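Local coordinates for conserved hypothetical alanine and leucine RICH protein (Mycobacterium tuberculosis, PDB 2WAM) that is of unknown function but belongs to the PAC2 family, named after a proteasome assembly chaperone, and forms a multi-subunit assembly, at residues L115-F118 / F123-S126. Residues are numbered along the deposited sequence; the frame is centred on the assembly and turned at random.
Sequences LMTF and FTHS
Leu115 meets Ser126 through the backbone, its O lying 3.6 Å from Ser126 CA, at the base of a protruding beta hairpin, where backbone bonding continues from Leu115 to Asp127. Met116, which faces Ser126 in a non-hydrogen-bonded pair, works mainly on a more distant neighbour. Its CB rests 3.8 Å from Phe123 CD2, and a bend at the thioether (chi3 74°) brings CE back over one face of the Phe123 ring, 4.2 Å from the ring centroid. SD stands farther off above the same face, a distant Met-aromatic contact. Thr117 bridges the strands with both of its backbone polar groups: its N donates to His125 O (2.9 Å) and its O accepts from Thr124 N (2.9 Å). With Met116 opposite Ser126 and Phe118 opposite Phe123, two steps along one strand answer three along the other, an instructive case of a beta bulge. On the side of the sheet away from Met116, Thr117 CB and CG2 pack on Thr124 OG1, while Thr117 OG1 hydrogen-bonds to Gln214 of the second subunit. Phe118 pairs with Phe123 without backbone bonds. A chi1 of -170°, which swings the ring away from the backbone N, lets it present its edge to the face of Phe123 opposite Met116, in a T-shaped stack with centroids 5.0 Å apart and planes at 79°; CD1 lies over the centre of that face. The far side of strand 115-118 continues the ladder, pairing antiparallel with a strand of the second subunit, and Tyr225 of that subunit packs on Met116 and Ser126. The chemistry divides the work: backbone bonds bridge the strands, while a ring bracketed by a thioether methyl and an aromatic edge forms an apolar patch, leaving the first strand's outer edge to join subunits.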
loop_
_atom_site.group_PDB
_atom_site.type_symbol
_atom_site.label_atom_id
_atom_site.label_comp_id
_atom_site.label_asym_id
_atom_site.label_seq_id
_atom_site.Cartn_x
_atom_site.Cartn_y
_atom_site.Cartn_z
ATOM N N LEU A 115 -19.115 14.269 -20.401
ATOM C CA LEU A 115 -19.467 15.151 -21.504
ATOM C C LEU A 115 -18.387 16.184 -21.763
ATOM O O LEU A 115 -17.955 16.896 -20.855
ATOM C CB LEU A 115 -20.770 15.864 -21.189
ATOM C CG LEU A 115 -21.991 15.092 -21.640
ATOM C CD1 LEU A 115 -23.220 15.848 -21.224
ATOM C CD2 LEU A 115 -21.921 14.931 -23.145
ATOM N N MET A 116 -17.949 16.266 -23.006
ATOM C CA MET A 116 -16.956 17.260 -23.395
ATOM C C MET A 116 -17.533 18.245 -24.429
ATOM O O MET A 116 -18.304 17.854 -25.296
ATOM C CB MET A 116 -15.714 16.559 -23.938
ATOM C CG MET A 116 -15.077 15.606 -22.925
ATOM S SD MET A 116 -13.615 14.848 -23.594
ATOM C CE MET A 116 -12.467 16.217 -23.519
ATOM N N THR A 117 -17.183 19.520 -24.316
ATOM C CA THR A 117 -17.637 20.498 -25.284
ATOM C C THR A 117 -16.633 20.612 -26.423
ATOM O O THR A 117 -15.421 20.702 -26.201
ATOM C CB THR A 117 -17.846 21.887 -24.649
ATOM O OG1 THR A 117 -18.718 21.780 -23.527
ATOM C CG2 THR A 117 -18.472 22.837 -25.650
ATOM N N PHE A 118 -17.136 20.595 -27.649
ATOM C CA PHE A 118 -16.269 20.725 -28.818
ATOM C C PHE A 118 -16.689 21.948 -29.612
ATOM O O PHE A 118 -17.837 22.060 -30.028
ATOM C CB PHE A 118 -16.344 19.472 -29.692
ATOM C CG PHE A 118 -15.317 19.427 -30.791
ATOM C CD1 PHE A 118 -14.068 18.874 -30.568
ATOM C CD2 PHE A 118 -15.607 19.911 -32.053
ATOM C CE1 PHE A 118 -13.114 18.816 -31.582
ATOM C CE2 PHE A 118 -14.655 19.859 -33.076
ATOM C CZ PHE A 118 -13.407 19.312 -32.836
ATOM N N PHE A 123 -11.406 20.938 -28.269
ATOM C CA PHE A 123 -12.191 20.724 -27.061
ATOM C C PHE A 123 -12.015 21.886 -26.099
ATOM O O PHE A 123 -10.901 22.403 -25.940
ATOM C CB PHE A 123 -11.786 19.417 -26.385
ATOM C CG PHE A 123 -12.342 18.203 -27.048
ATOM C CD1 PHE A 123 -11.530 17.385 -27.822
ATOM C CD2 PHE A 123 -13.680 17.875 -26.905
ATOM C CE1 PHE A 123 -12.044 16.261 -28.433
ATOM C CE2 PHE A 123 -14.202 16.739 -27.517
ATOM C CZ PHE A 123 -13.380 15.932 -28.278
ATOM N N THR A 124 -13.107 22.289 -25.454
ATOM C CA THR A 124 -13.086 23.484 -24.613
ATOM C C THR A 124 -13.513 23.272 -23.168
ATOM O O THR A 124 -13.417 24.188 -22.353
ATOM C CB THR A 124 -13.975 24.575 -25.191
ATOM O OG1 THR A 124 -15.322 24.093 -25.269
ATOM C CG2 THR A 124 -13.482 24.970 -26.561
ATOM N N HIS A 125 -13.978 22.074 -22.844
ATOM C CA HIS A 125 -14.492 21.833 -21.504
ATOM C C HIS A 125 -14.779 20.356 -21.285
ATOM O O HIS A 125 -15.228 19.658 -22.200
ATOM C CB HIS A 125 -15.765 22.666 -21.281
ATOM C CG HIS A 125 -16.491 22.341 -20.016
ATOM N ND1 HIS A 125 -16.133 22.874 -18.793
ATOM C CD2 HIS A 125 -17.558 21.542 -19.779
ATOM C CE1 HIS A 125 -16.947 22.418 -17.862
ATOM N NE2 HIS A 125 -17.824 21.610 -18.434
ATOM N N SER A 126 -14.504 19.885 -20.073
ATOM C CA SER A 126 -14.948 18.558 -19.652
ATOM C C SER A 126 -15.790 18.645 -18.387
ATOM O O SER A 126 -15.402 19.266 -17.399
ATOM C CB SER A 126 -13.765 17.633 -19.416
ATOM O OG SER A 126 -12.895 18.199 -18.455
#